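Local coordinates for protein sulfide-quinone reductase (Aquifex aeolicus, PDB 3HYW) that oxidises hydrogen sulfide with a quinone as electron acceptor, using FAD and building up polysulfur that is released, typically as cyclooctasulfur, at residues P107-T121 against F247-V259. Residues are numbered along the deposited sequence; the frame is centred on the assembly and turned at random.
Sequences PKLVFGAEGQEENST and FTMFMPSFQGPEV. With SO4 (sulfate ion), chain N.
Strand 108-110 forms the edge of a five-stranded mixed sheet by pairing antiparallel with 253-255, where Lys108 and Gln255 make a hydrogen-bonded pair. Gln255 N reaches Lys108 O at 2.8 Å, and Val110 N donates to Ser253 O. On the face shared by Leu109 and Phe254, Pro107 CB sits over the centre of the Phe254 ring, 3.4 Å from its centroid, a CH-pi contact, while Leu109 CD2 meets Phe254 CE1. Phe254 and Met251 also touch the bound hydrogen sulfide, and Pro107 touches FAD, so these residues join the sheet edge to the sulfide pocket and to the cofactor of this two-dinucleotide-binding-domain flavoprotein fold. Replacing Phe254 by alanine would probably strip Pro107 CB and Leu109 CD2 of their aromatic partner and open a gap beside the sulfide. Further along, Pro252 CB lies over one face of the Phe111 ring, with Glu117 CG on the opposite face. At the far end Thr121 OG1, set between backbone N and carbonyl carbon (chi1 61°), donates to a lone pair of Thr248 O at 2.7 Å; Ser120 OG and Thr248 OG1 hydrogen-bond at 2.7 Å. Near Gly256, the Lys108 chain bends at chi2 (142°), and NZ bonds a water shared with Gly256 O and Glu258 OE2, which also salt-bridges Lys273. O2 of a sulfate, probably from the crystallisation liquor, accepts from both Lys108 NZ and Glu258 N, the latter at 2.9 Å.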
# COMPACT_ATOMS: atom_id res chain seq x y z
N PRO A 107 16.85 30.31 -6.33
CA PRO A 107 17.79 29.24 -6.71
C PRO A 107 18.74 29.60 -7.85
O PRO A 107 18.32 30.20 -8.85
CB PRO A 107 16.87 28.10 -7.16
CG PRO A 107 15.59 28.74 -7.56
CD PRO A 107 15.47 30.04 -6.80
N LYS A 108 20.01 29.25 -7.70
CA LYS A 108 20.89 29.17 -8.85
C LYS A 108 20.89 27.73 -9.35
O LYS A 108 21.16 26.80 -8.60
CB LYS A 108 22.30 29.66 -8.53
CG LYS A 108 23.26 29.56 -9.70
CD LYS A 108 24.20 30.73 -9.75
CE LYS A 108 25.23 30.54 -10.85
NZ LYS A 108 26.44 31.37 -10.59
N LEU A 109 20.57 27.56 -10.63
CA LEU A 109 20.29 26.24 -11.17
C LEU A 109 21.57 25.51 -11.54
O LEU A 109 22.45 26.08 -12.19
CB LEU A 109 19.36 26.34 -12.38
CG LEU A 109 18.08 27.16 -12.14
CD1 LEU A 109 17.27 27.22 -13.42
CD2 LEU A 109 17.26 26.58 -11.01
N VAL A 110 21.66 24.25 -11.13
CA VAL A 110 22.76 23.36 -11.51
C VAL A 110 22.20 22.16 -12.27
O VAL A 110 21.50 21.32 -11.69
CB VAL A 110 23.57 22.88 -10.29
CG1 VAL A 110 24.73 21.94 -10.72
CG2 VAL A 110 24.10 24.06 -9.49
N PHE A 111 22.50 22.10 -13.56
CA PHE A 111 22.09 20.98 -14.41
C PHE A 111 23.15 19.89 -14.35
O PHE A 111 23.94 19.71 -15.28
CB PHE A 111 21.84 21.48 -15.84
CG PHE A 111 20.72 22.48 -15.93
CD1 PHE A 111 19.40 22.05 -16.06
CD2 PHE A 111 20.98 23.84 -15.86
CE1 PHE A 111 18.36 22.97 -16.12
CE2 PHE A 111 19.94 24.77 -15.93
CZ PHE A 111 18.64 24.33 -16.06
N GLY A 112 23.16 19.17 -13.23
CA GLY A 112 24.24 18.26 -12.86
C GLY A 112 24.44 17.01 -13.69
O GLY A 112 25.56 16.53 -13.79
N ALA A 113 23.37 16.48 -14.27
CA ALA A 113 23.48 15.32 -15.15
C ALA A 113 24.15 15.71 -16.47
O ALA A 113 23.96 16.83 -16.96
CB ALA A 113 22.11 14.68 -15.40
N GLU A 114 24.95 14.80 -17.01
CA GLU A 114 25.68 15.05 -18.25
C GLU A 114 24.71 15.29 -19.39
O GLU A 114 23.82 14.48 -19.64
CB GLU A 114 26.59 13.86 -18.57
CG GLU A 114 27.54 14.10 -19.72
CD GLU A 114 28.84 14.73 -19.28
OE1 GLU A 114 29.84 13.99 -19.17
OE2 GLU A 114 28.86 15.96 -19.04
N GLY A 115 24.89 16.41 -20.08
CA GLY A 115 24.04 16.78 -21.22
C GLY A 115 22.64 17.27 -20.85
O GLY A 115 21.78 17.40 -21.72
N GLN A 116 22.42 17.55 -19.57
CA GLN A 116 21.08 17.91 -19.09
C GLN A 116 20.62 19.27 -19.61
O GLN A 116 19.54 19.38 -20.20
CB GLN A 116 21.01 17.87 -17.56
CG GLN A 116 19.66 18.30 -16.97
CD GLN A 116 19.64 18.30 -15.45
OE1 GLN A 116 20.60 17.89 -14.80
NE2 GLN A 116 18.54 18.77 -14.87
N GLU A 117 21.44 20.30 -19.40
CA GLU A 117 21.09 21.64 -19.87
C GLU A 117 20.89 21.68 -21.39
O GLU A 117 20.03 22.42 -21.88
CB GLU A 117 22.12 22.68 -19.43
CG GLU A 117 21.58 24.12 -19.45
CD GLU A 117 22.59 25.17 -18.99
OE1 GLU A 117 23.71 24.81 -18.58
OE2 GLU A 117 22.25 26.37 -19.05
N GLU A 118 21.66 20.88 -22.12
CA GLU A 118 21.62 20.85 -23.59
C GLU A 118 20.48 20.00 -24.16
O GLU A 118 19.84 20.40 -25.14
CB GLU A 118 22.96 20.34 -24.17
CG GLU A 118 24.17 21.21 -23.87
CD GLU A 118 25.01 20.70 -22.69
OE1 GLU A 118 24.43 20.22 -21.69
OE2 GLU A 118 26.26 20.81 -22.78
N ASN A 119 20.25 18.83 -23.57
CA ASN A 119 19.34 17.83 -24.15
C ASN A 119 17.98 17.70 -23.47
O ASN A 119 17.03 17.17 -24.06
CB ASN A 119 20.02 16.46 -24.19
CG ASN A 119 21.32 16.49 -24.97
OD1 ASN A 119 21.44 17.18 -25.98
ND2 ASN A 119 22.31 15.74 -24.49
N SER A 120 17.88 18.15 -22.22
CA SER A 120 16.62 18.07 -21.49
C SER A 120 15.89 19.41 -21.51
O SER A 120 16.28 20.34 -22.24
CB SER A 120 16.88 17.62 -20.05
OG SER A 120 15.69 17.14 -19.45
N THR A 121 14.80 19.50 -20.75
CA THR A 121 14.09 20.76 -20.54
C THR A 121 13.93 20.99 -19.04
O THR A 121 14.08 20.07 -18.24
CB THR A 121 12.70 20.79 -21.22
OG1 THR A 121 11.86 19.76 -20.69
CG2 THR A 121 12.82 20.62 -22.74
N PHE A 247 11.41 12.86 -25.25
CA PHE A 247 11.27 14.12 -24.54
C PHE A 247 11.54 13.90 -23.06
O PHE A 247 11.05 12.94 -22.47
CB PHE A 247 9.86 14.71 -24.74
CG PHE A 247 9.57 15.89 -23.85
CD1 PHE A 247 9.09 15.71 -22.55
CD2 PHE A 247 9.78 17.20 -24.31
CE1 PHE A 247 8.84 16.80 -21.72
CE2 PHE A 247 9.51 18.30 -23.49
CZ PHE A 247 9.05 18.10 -22.19
N THR A 248 12.33 14.80 -22.47
CA THR A 248 12.57 14.78 -21.02
C THR A 248 12.35 16.15 -20.37
O THR A 248 12.48 17.19 -21.02
CB THR A 248 14.00 14.28 -20.65
OG1 THR A 248 14.97 15.20 -21.13
CG2 THR A 248 14.28 12.90 -21.23
N MET A 249 12.02 16.12 -19.09
CA MET A 249 11.98 17.32 -18.27
C MET A 249 12.53 16.93 -16.91
O MET A 249 11.91 16.16 -16.18
CB MET A 249 10.54 17.84 -18.15
CG MET A 249 10.41 19.30 -17.69
SD MET A 249 11.06 19.68 -16.05
CE MET A 249 9.88 18.86 -14.98
N PHE A 250 13.70 17.47 -16.58
CA PHE A 250 14.30 17.21 -15.29
C PHE A 250 14.48 18.47 -14.46
O PHE A 250 14.75 19.55 -14.99
CB PHE A 250 15.62 16.43 -15.43
CG PHE A 250 15.40 14.95 -15.55
CD1 PHE A 250 15.43 14.14 -14.43
CD2 PHE A 250 15.10 14.39 -16.79
CE1 PHE A 250 15.18 12.78 -14.53
CE2 PHE A 250 14.86 13.03 -16.90
CZ PHE A 250 14.90 12.22 -15.77
N MET A 251 14.29 18.32 -13.15
CA MET A 251 14.61 19.37 -12.20
C MET A 251 16.12 19.45 -12.04
O MET A 251 16.79 18.40 -11.96
CB MET A 251 13.97 19.09 -10.84
CG MET A 251 12.46 18.92 -10.87
SD MET A 251 11.56 20.34 -11.54
CE MET A 251 12.03 21.63 -10.38
N PRO A 252 16.67 20.67 -12.02
CA PRO A 252 18.05 20.87 -11.62
C PRO A 252 18.17 20.95 -10.10
O PRO A 252 17.16 21.14 -9.42
CB PRO A 252 18.42 22.21 -12.27
CG PRO A 252 17.13 22.96 -12.34
CD PRO A 252 16.02 21.94 -12.41
N SER A 253 19.38 20.77 -9.58
CA SER A 253 19.64 21.02 -8.17
C SER A 253 19.92 22.52 -7.99
O SER A 253 20.13 23.24 -8.98
CB SER A 253 20.80 20.17 -7.68
OG SER A 253 22.00 20.53 -8.33
N PHE A 254 19.92 22.99 -6.75
CA PHE A 254 20.11 24.42 -6.50
C PHE A 254 21.43 24.68 -5.79
O PHE A 254 21.86 23.89 -4.96
CB PHE A 254 18.98 24.99 -5.64
CG PHE A 254 17.60 24.84 -6.22
CD1 PHE A 254 17.39 24.74 -7.60
CD2 PHE A 254 16.50 24.87 -5.37
CE1 PHE A 254 16.10 24.61 -8.11
CE2 PHE A 254 15.19 24.76 -5.88
CZ PHE A 254 14.99 24.63 -7.25
N GLN A 255 22.06 25.80 -6.14
CA GLN A 255 23.16 26.33 -5.34
C GLN A 255 22.87 27.81 -5.08
O GLN A 255 21.89 28.35 -5.59
CB GLN A 255 24.52 26.13 -6.02
CG GLN A 255 24.75 26.95 -7.31
CD GLN A 255 26.17 26.81 -7.87
OE1 GLN A 255 27.13 26.57 -7.13
NE2 GLN A 255 26.31 26.99 -9.18
N GLY A 256 23.71 28.45 -4.28
CA GLY A 256 23.64 29.88 -4.10
C GLY A 256 24.40 30.61 -5.19
O GLY A 256 25.17 30.00 -5.94
N PRO A 257 24.19 31.93 -5.29
CA PRO A 257 24.78 32.74 -6.35
C PRO A 257 26.17 33.24 -5.99
O PRO A 257 26.62 33.11 -4.84
CB PRO A 257 23.81 33.91 -6.45
CG PRO A 257 23.37 34.13 -5.03
CD PRO A 257 23.39 32.76 -4.37
N GLU A 258 26.85 33.82 -6.98
CA GLU A 258 28.17 34.38 -6.78
C GLU A 258 28.16 35.62 -5.90
O GLU A 258 29.13 35.89 -5.20
CB GLU A 258 28.83 34.67 -8.13
CG GLU A 258 29.13 33.40 -8.92
CD GLU A 258 30.06 32.46 -8.17
OE1 GLU A 258 31.24 32.82 -8.01
OE2 GLU A 258 29.62 31.36 -7.75
N VAL A 259 27.06 36.37 -5.93
CA VAL A 259 26.92 37.55 -5.06
C VAL A 259 27.00 37.16 -3.58
O VAL A 259 27.59 37.87 -2.77
CB VAL A 259 25.63 38.37 -5.38
CG1 VAL A 259 24.37 37.57 -5.13
CG2 VAL A 259 25.60 39.67 -4.58
S SO4 N . 24.96 35.56 -9.63
O1 SO4 N . 25.47 35.93 -10.94
O2 SO4 N . 25.33 34.16 -9.41
O3 SO4 N . 25.53 36.41 -8.59
O4 SO4 N . 23.51 35.70 -9.65
O HOH W 1 27.18 30.40 -8.02
O HOH W 2 15.38 15.05 -23.67